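Local atomic coordinates of glycoside hydrolase family 61 protein (PDB entry 5UFV), a protein that uses a single copper ion and a reductant to cleave cellulose oxidatively, activating O2 or H2O2 and oxidising the C1 position of the glucan chain. Residues A[13-18]-A[23-28]; A[82-87]-A[144-149]; A[129-132]-A[137-140]. All coordinates share one frame; numbering follows the deposited sequence.

Contact 1 of 3, residues A[13-18]-A[23-28]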
loop_
_atom_site.group_PDB
_atom_site.type_symbol
_atom_site.label_atom_id
_atom_site.label_comp_id
_atom_site.label_asym_id
_atom_site.label_seq_id
_atom_site.Cartn_x
_atom_site.Cartn_y
_atom_site.Cartn_z
ATOM N N ASP A 13 -11.552 5.368 -14.653
ATOM C CA ASP A 13 -12.004 4.327 -13.755
ATOM C C ASP A 13 -11.468 2.991 -14.214
ATOM O O ASP A 13 -11.539 2.665 -15.403
ATOM C CB ASP A 13 -13.536 4.298 -13.693
ATOM C CG ASP A 13 -14.109 5.378 -12.774
ATOM O OD1 ASP A 13 -13.367 5.939 -11.937
ATOM O OD2 ASP A 13 -15.312 5.678 -12.876
ATOM N N TYR A 14 -10.902 2.233 -13.272
ATOM C CA TYR A 14 -10.361 0.933 -13.589
ATOM C C TYR A 14 -10.883 -0.067 -12.571
ATOM O O TYR A 14 -10.549 0.027 -11.403
ATOM C CB TYR A 14 -8.829 0.939 -13.591
ATOM C CG TYR A 14 -8.196 1.812 -14.670
ATOM C CD1 TYR A 14 -7.952 1.325 -15.949
ATOM C CD2 TYR A 14 -7.829 3.124 -14.400
ATOM C CE1 TYR A 14 -7.359 2.125 -16.927
ATOM C CE2 TYR A 14 -7.253 3.924 -15.365
ATOM C CZ TYR A 14 -7.013 3.419 -16.621
ATOM O OH TYR A 14 -6.446 4.230 -17.554
ATOM N N PRO A 15 -11.690 -1.038 -13.020
ATOM C CA PRO A 15 -12.141 -2.061 -12.091
ATOM C C PRO A 15 -11.012 -2.955 -11.602
ATOM O O PRO A 15 -10.034 -3.208 -12.296
ATOM C CB PRO A 15 -13.153 -2.874 -12.889
ATOM C CG PRO A 15 -12.988 -2.479 -14.315
ATOM C CD PRO A 15 -12.131 -1.272 -14.405
ATOM N N GLY A 16 -11.137 -3.419 -10.383
ATOM C CA GLY A 16 -10.169 -4.353 -9.900
ATOM C C GLY A 16 -10.523 -5.786 -10.285
ATOM O O GLY A 16 -11.585 -6.079 -10.865
ATOM N N TYR A 17 -9.594 -6.672 -9.928
ATOM C CA TYR A 17 -9.812 -8.097 -9.985
ATOM C C TYR A 17 -10.867 -8.424 -8.966
ATOM O O TYR A 17 -10.966 -7.786 -7.913
ATOM C CB TYR A 17 -8.502 -8.778 -9.635
ATOM C CG TYR A 17 -8.453 -10.275 -9.749
ATOM C CD1 TYR A 17 -8.339 -10.905 -10.993
ATOM C CD2 TYR A 17 -8.446 -11.073 -8.593
ATOM C CE1 TYR A 17 -8.262 -12.291 -11.080
ATOM C CE2 TYR A 17 -8.360 -12.455 -8.664
ATOM C CZ TYR A 17 -8.258 -13.062 -9.898
ATOM O OH TYR A 17 -8.164 -14.439 -9.946
ATOM N N SER A 18 -11.681 -9.409 -9.288
ATOM C CA SER A 18 -12.719 -9.836 -8.395
ATOM C C SER A 18 -12.283 -11.094 -7.640
ATOM O O SER A 18 -12.607 -12.219 -8.039
ATOM C CB SER A 18 -13.987 -10.079 -9.190
ATOM O OG SER A 18 -15.034 -10.518 -8.320
ATOM N N THR A 23 -13.926 -12.943 -12.823
ATOM C CA THR A 23 -14.798 -12.807 -13.973
ATOM C C THR A 23 -14.117 -13.260 -15.244
ATOM O O THR A 23 -14.773 -13.419 -16.266
ATOM C CB THR A 23 -15.106 -11.321 -14.236
ATOM O OG1 THR A 23 -13.882 -10.641 -14.479
ATOM C CG2 THR A 23 -15.729 -10.671 -13.054
ATOM N N GLY A 24 -12.794 -13.383 -15.218
ATOM C CA GLY A 24 -12.036 -13.642 -16.450
ATOM C C GLY A 24 -11.839 -12.422 -17.340
ATOM O O GLY A 24 -11.320 -12.531 -18.426
ATOM N N GLN A 25 -12.234 -11.249 -16.870
ATOM C CA GLN A 25 -12.097 -10.028 -17.650
ATOM C C GLN A 25 -10.719 -9.398 -17.389
ATOM O O GLN A 25 -10.204 -9.440 -16.270
ATOM C CB GLN A 25 -13.244 -9.081 -17.290
ATOM C CG GLN A 25 -12.998 -7.596 -17.519
ATOM C CD GLN A 25 -13.610 -6.722 -16.421
ATOM O OE1 GLN A 25 -13.659 -7.113 -15.248
ATOM N NE2 GLN A 25 -14.070 -5.532 -16.797
ATOM N N ASP A 26 -10.136 -8.809 -18.435
ATOM C CA ASP A 26 -8.865 -8.083 -18.339
ATOM C C ASP A 26 -8.926 -6.914 -17.342
ATOM O O ASP A 26 -9.839 -6.095 -17.412
ATOM C CB ASP A 26 -8.457 -7.548 -19.712
ATOM C CG ASP A 26 -8.005 -8.654 -20.689
ATOM O OD1 ASP A 26 -7.669 -9.769 -20.248
ATOM O OD2 ASP A 26 -7.990 -8.392 -21.928
ATOM N N VAL A 27 -7.959 -6.841 -16.428
ATOM C CA VAL A 27 -7.859 -5.715 -15.484
ATOM C C VAL A 27 -6.419 -5.215 -15.296
ATOM O O VAL A 27 -5.488 -5.770 -15.848
ATOM C CB VAL A 27 -8.514 -6.058 -14.113
ATOM C CG1 VAL A 27 -10.041 -6.264 -14.246
ATOM C CG2 VAL A 27 -7.864 -7.289 -13.477
ATOM N N ILE A 28 -6.234 -4.125 -14.555
ATOM C CA ILE A 28 -4.877 -3.597 -14.281
ATOM C C ILE A 28 -4.269 -4.196 -12.993
ATOM O O ILE A 28 -3.057 -4.139 -12.772
ATOM C CB ILE A 28 -4.860 -2.058 -14.207
ATOM C CG1 ILE A 28 -5.684 -1.549 -13.018
ATOM C CG2 ILE A 28 -5.395 -1.428 -15.492
ATOM C CD1 ILE A 28 -5.351 -0.121 -12.620
HETATM O O HOH W 1 -8.923 -2.512 -14.537
HETATM O O HOH W 2 -11.854 -10.618 -11.929
#
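I28 and Y14 form the close-packed end of this contact, their side chains crossing at about a right angle. CD1 of I28 lies 3.8 Å from CB of Y14, while CG2 of I28 comes to 3.8 Å from CD1 of the Y14 ring, which it approaches obliquely. With I28 CG1 between its backbone N and carbonyl carbon (chi1 65°), both branches of the isoleucine reach the tyrosine. Next to this pair V27 points into the bend of 13-18: its CG1 rests 3.6 Å from P15 O and close to G16 O, and its CG2 touches the backbone of Y17 and lies near the plane of that ring, at its edge. Y7 and I9 of strand 4-9 also pack on I28.

Toward S18 and T23 the packing thins. CB of S18 and CG2 of T23 are 4.3 Å apart, and the amide NH2 of Q25 only brushes P15 CG. Here a water links the backbones, accepting from both S18 N and T23 N; another does so at the packed end, donating to P15 O at 2.6 Å and accepting from I28 N. T23 OG1 accepts from Q25 N at 3.0 Å with an N-H...O angle of 159°, and S18 OG is bonded to A21 O in the intervening loop. The arrangement is that of a surface loop folding back over the end of edge strand 12-15 in the AA9 beta-sandwich, with an ST turn at T23 on its way back.

Contact 2 of 3, residues A[82-87]-A[144-149]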
loop_
_atom_site.group_PDB
_atom_site.type_symbol
_atom_site.label_atom_id
_atom_site.label_comp_id
_atom_site.label_asym_id
_atom_site.label_seq_id
_atom_site.Cartn_x
_atom_site.Cartn_y
_atom_site.Cartn_z
ATOM N N VAL A 82 1.640 3.305 0.420
ATOM C CA VAL A 82 1.505 3.169 -0.999
ATOM C C VAL A 82 2.871 3.212 -1.609
ATOM O O VAL A 82 3.614 4.148 -1.373
ATOM C CB VAL A 82 0.698 4.312 -1.593
ATOM C CG1 VAL A 82 0.439 4.035 -3.069
ATOM C CG2 VAL A 82 -0.596 4.527 -0.804
ATOM N N TRP A 83 3.196 2.204 -2.406
ATOM C CA TRP A 83 4.513 2.043 -2.957
ATOM C C TRP A 83 4.445 1.901 -4.443
ATOM O O TRP A 83 3.423 1.578 -5.001
ATOM C CB TRP A 83 5.142 0.742 -2.493
ATOM C CG TRP A 83 5.168 0.431 -1.025
ATOM C CD1 TRP A 83 4.103 0.124 -0.224
ATOM C CD2 TRP A 83 6.336 0.295 -0.208
ATOM N NE1 TRP A 83 4.537 -0.147 1.058
ATOM C CE2 TRP A 83 5.901 -0.058 1.091
ATOM C CE3 TRP A 83 7.705 0.439 -0.446
ATOM C CZ2 TRP A 83 6.778 -0.277 2.131
ATOM C CZ3 TRP A 83 8.582 0.223 0.601
ATOM C CH2 TRP A 83 8.119 -0.137 1.866
ATOM N N MET A 84 5.596 2.054 -5.069
ATOM C CA MET A 84 5.752 1.854 -6.483
ATOM C C MET A 84 7.032 1.091 -6.741
ATOM O O MET A 84 7.882 0.963 -5.875
ATOM C CB MET A 84 5.773 3.199 -7.227
ATOM C CG MET A 84 4.409 3.831 -7.337
ATOM S SD MET A 84 4.299 5.338 -8.342
ATOM C CE MET A 84 4.207 4.675 -10.010
ATOM N N TYR A 85 7.163 0.600 -7.960
ATOM C CA TYR A 85 8.247 -0.289 -8.311
ATOM C C TYR A 85 8.429 -0.186 -9.802
ATOM O O TYR A 85 7.484 -0.396 -10.562
ATOM C CB TYR A 85 7.895 -1.726 -7.900
ATOM C CG TYR A 85 8.915 -2.756 -8.277
ATOM C CD1 TYR A 85 9.064 -3.176 -9.597
ATOM C CD2 TYR A 85 9.710 -3.331 -7.321
ATOM C CE1 TYR A 85 10.008 -4.120 -9.954
ATOM C CE2 TYR A 85 10.645 -4.290 -7.657
ATOM C CZ TYR A 85 10.796 -4.683 -8.980
ATOM O OH TYR A 85 11.737 -5.641 -9.288
ATOM N N LYS A 86 9.652 0.129 -10.200
ATOM C CA LYS A 86 9.997 0.281 -11.595
ATOM C C LYS A 86 10.289 -1.068 -12.244
ATOM O O LYS A 86 11.331 -1.660 -11.991
ATOM C CB LYS A 86 11.219 1.186 -11.713
ATOM C CG LYS A 86 11.733 1.379 -13.132
ATOM C CD LYS A 86 11.001 2.477 -13.853
ATOM C CE LYS A 86 11.239 2.430 -15.358
ATOM N NZ LYS A 86 12.640 2.743 -15.705
ATOM N N CYS A 87 9.387 -1.531 -13.098
ATOM C CA CYS A 87 9.623 -2.752 -13.844
ATOM C C CYS A 87 10.818 -2.570 -14.804
ATOM O O CYS A 87 10.871 -1.602 -15.547
ATOM C CB CYS A 87 8.360 -3.189 -14.625
ATOM S SG CYS A 87 6.984 -3.759 -13.593
ATOM N N ASP A 144 6.527 13.946 -8.687
ATOM C CA ASP A 144 7.014 14.780 -9.801
ATOM C C ASP A 144 8.395 14.362 -10.326
ATOM O O ASP A 144 9.314 14.067 -9.548
ATOM C CB ASP A 144 7.090 16.263 -9.394
ATOM C CG ASP A 144 5.731 16.853 -9.049
ATOM O OD1 ASP A 144 4.721 16.551 -9.741
ATOM O OD2 ASP A 144 5.683 17.631 -8.074
ATOM N N GLY A 145 8.522 14.370 -11.650
ATOM C CA GLY A 145 9.759 14.040 -12.328
ATOM C C GLY A 145 10.041 12.559 -12.526
ATOM O O GLY A 145 11.049 12.211 -13.139
ATOM N N LEU A 146 9.172 11.677 -12.031
ATOM C CA LEU A 146 9.447 10.236 -12.071
ATOM C C LEU A 146 9.759 9.761 -13.480
ATOM O O LEU A 146 9.012 10.037 -14.402
ATOM C CB LEU A 146 8.239 9.466 -11.561
ATOM C CG LEU A 146 8.347 7.975 -11.268
ATOM C CD1 LEU A 146 9.431 7.689 -10.235
ATOM C CD2 LEU A 146 7.011 7.459 -10.779
ATOM N N ALA A 147 10.864 9.049 -13.658
ATOM C CA ALA A 147 11.223 8.576 -14.998
ATOM C C ALA A 147 10.098 7.728 -15.544
ATOM O O ALA A 147 9.470 6.987 -14.784
ATOM C CB ALA A 147 12.514 7.769 -14.971
ATOM N N PRO A 148 9.852 7.819 -16.857
ATOM C CA PRO A 148 8.787 7.062 -17.489
ATOM C C PRO A 148 9.049 5.572 -17.471
ATOM O O PRO A 148 10.201 5.165 -17.446
ATOM C CB PRO A 148 8.830 7.540 -18.948
ATOM C CG PRO A 148 10.231 7.991 -19.157
ATOM C CD PRO A 148 10.651 8.570 -17.841
ATOM N N GLY A 149 7.984 4.773 -17.502
ATOM C CA GLY A 149 8.096 3.352 -17.829
ATOM C C GLY A 149 6.958 2.557 -17.232
ATOM O O GLY A 149 5.969 3.124 -16.783
#
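M84 CG stands anti to the carbonyl carbon (chi1 -75°), and the thioether chain runs extended before bending at its last torsion (chi3 81°), which turns the methyl CE onto L146. The leucine answers from the loop with CG anti to its backbone N (chi1 -169°), and its CD2 branch meets M84 CE at 4.0 Å. The two side chains cross obliquely, methyl against methyl, in a purely apolar contact between two buried residues.

K86, two residues further along the strand, works differently. Its CB does not face the loop, but a bend at chi2 brings CE over to it. CE rests 3.6 Å from P148 O and 4.1 Å from G149 CA, so this carbon packs against backbone where strand 149-159 starts. G149, having no side chain, lets the lysine lie against its CA; its backbone angles are themselves ones that suit glycine. NZ stays 3.9 Å from P148 O, and the ammonium group has a long, weak ion pair with E184. Thus the contact passes from a buried methyl-methyl touch to a partly exposed lysine along the rim, burying just 151 Å² in all.

Strand 80-86 lies between strands 149-159 and 101-107 in the six-stranded sheet, bonded through the backbone to L152 and R154 on one side and to F102 and I104 on the other. M84 also packs on F102 and I104, whereas L146 and K86 both touch Y151. The loop holding 144-148 leads from strand 136-141 of the four-stranded sheet into strand 149-159, passing beside M84 and K86; C87, next in the chain, is disulfide-bonded to C94.

Contact 3 of 3, residues A[129-132]-A[137-140]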
loop_
_atom_site.group_PDB
_atom_site.type_symbol
_atom_site.label_atom_id
_atom_site.label_comp_id
_atom_site.label_asym_id
_atom_site.label_seq_id
_atom_site.Cartn_x
_atom_site.Cartn_y
_atom_site.Cartn_z
ATOM N N ALA A 129 -8.719 5.091 9.742
ATOM C CA ALA A 129 -10.101 5.044 10.199
ATOM C C ALA A 129 -11.051 5.585 9.156
ATOM O O ALA A 129 -12.246 5.286 9.178
ATOM C CB ALA A 129 -10.257 5.862 11.461
ATOM N N LYS A 130 -10.512 6.418 8.277
ATOM C CA LYS A 130 -11.315 7.074 7.290
ATOM C C LYS A 130 -11.661 6.132 6.159
ATOM O O LYS A 130 -12.629 6.389 5.436
ATOM C CB LYS A 130 -10.608 8.328 6.770
ATOM C CG LYS A 130 -10.518 9.428 7.815
ATOM C CD LYS A 130 -9.465 10.460 7.446
ATOM C CE LYS A 130 -9.476 11.636 8.418
ATOM N NZ LYS A 130 -8.283 12.506 8.219
ATOM N N LEU A 131 -10.892 5.045 6.031
ATOM C CA LEU A 131 -11.202 3.970 5.064
ATOM C C LEU A 131 -12.284 2.995 5.525
ATOM O O LEU A 131 -12.694 2.137 4.769
ATOM C CB LEU A 131 -9.947 3.187 4.681
ATOM C CG LEU A 131 -8.840 4.049 4.082
ATOM C CD1 LEU A 131 -7.665 3.194 3.633
ATOM C CD2 LEU A 131 -9.329 4.886 2.912
ATOM N N VAL A 132 -12.769 3.146 6.745
ATOM C CA VAL A 132 -13.689 2.182 7.303
ATOM C C VAL A 132 -15.105 2.453 6.811
ATOM O O VAL A 132 -15.519 3.603 6.753
ATOM C CB VAL A 132 -13.675 2.252 8.844
ATOM C CG1 VAL A 132 -14.808 1.416 9.454
ATOM C CG2 VAL A 132 -12.315 1.797 9.360
ATOM N N SER A 137 -11.965 5.776 -0.180
ATOM C CA SER A 137 -10.893 5.898 -1.134
ATOM C C SER A 137 -9.698 6.597 -0.542
ATOM O O SER A 137 -9.830 7.358 0.412
ATOM C CB SER A 137 -11.383 6.695 -2.349
ATOM O OG SER A 137 -12.553 6.122 -2.928
ATOM N N TRP A 138 -8.528 6.335 -1.125
ATOM C CA TRP A 138 -7.285 7.028 -0.749
ATOM C C TRP A 138 -6.584 7.499 -1.990
ATOM O O TRP A 138 -6.401 6.733 -2.917
ATOM C CB TRP A 138 -6.342 6.127 0.055
ATOM C CG TRP A 138 -5.245 6.935 0.713
ATOM C CD1 TRP A 138 -3.993 7.201 0.201
ATOM C CD2 TRP A 138 -5.326 7.636 1.958
ATOM N NE1 TRP A 138 -3.289 8.004 1.071
ATOM C CE2 TRP A 138 -4.082 8.293 2.152
ATOM C CE3 TRP A 138 -6.332 7.796 2.913
ATOM C CZ2 TRP A 138 -3.804 9.081 3.292
ATOM C CZ3 TRP A 138 -6.066 8.587 4.045
ATOM C CH2 TRP A 138 -4.801 9.220 4.224
ATOM N N SER A 139 -6.192 8.763 -1.999
ATOM C CA SER A 139 -5.551 9.380 -3.159
ATOM C C SER A 139 -4.068 9.744 -2.911
ATOM O O SER A 139 -3.712 10.318 -1.869
ATOM C CB SER A 139 -6.314 10.642 -3.533
ATOM O OG SER A 139 -7.513 10.321 -4.198
ATOM N N SER A 140 -3.226 9.430 -3.887
ATOM C CA SER A 140 -1.803 9.709 -3.831
ATOM C C SER A 140 -1.365 10.319 -5.170
ATOM O O SER A 140 -1.803 9.875 -6.223
ATOM C CB SER A 140 -1.026 8.420 -3.603
ATOM O OG SER A 140 -1.344 7.806 -2.369
#
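The turn before edge strand 136-141 of the AA9 beta-sandwich folds back on the beginning of that strand, and L131 makes the junction. L131 CD2 lies 3.6 Å from the backbone oxygen of S137, and the same methyl comes to 4.2 Å from W138 CE3. It meets the indole near the ring plane, at its edge, so this is edge packing and not a face stack. In the leucine, chi1 -58° sets CG anti to the carbonyl carbon, and chi2 -176° then leaves CD2 as the branch that reaches the strand. The turn itself is joined by a backbone bond from V132 N to A129 O at 3.3 Å.

Polar groups of the strand look to other parts of the fold. D105 OD2 receives W138 NE1, which helps to fix the rotation of the indole, and S137 OG is bonded to T69 OG1. L131 also touches W73, in the loop leading to the copper ligand H75, whose side chain is about 9 Å from that of L131. Strand 136-141 pairs with strand 65-70, through W138 with A68 and S140 with I66. Between the sheets, L131 and W138 both pack on W70 and on I80 of strand 80-86.

Overall arrangement
Contacts 1 and 3 both lie at the four-stranded sheet, on its two outermost strands, 12-15 and 136-141, with centres 21 Å apart. Contact 2 belongs to the six-stranded sheet, yet meets contact 3 directly where V82 CG2 packs on S140 OG at 3.7 Å; contact 3 is also nested within the chain loop that contact 2 closes. All three are partly buried and rely on apolar touches. Contact 1, farthest from the centre of the chain, adds bridging waters at its surface; contact 2 adds a lysine chain along its rim. Contact 3 is the most central and the nearest to copper, about 12 Å from the L131 side chain.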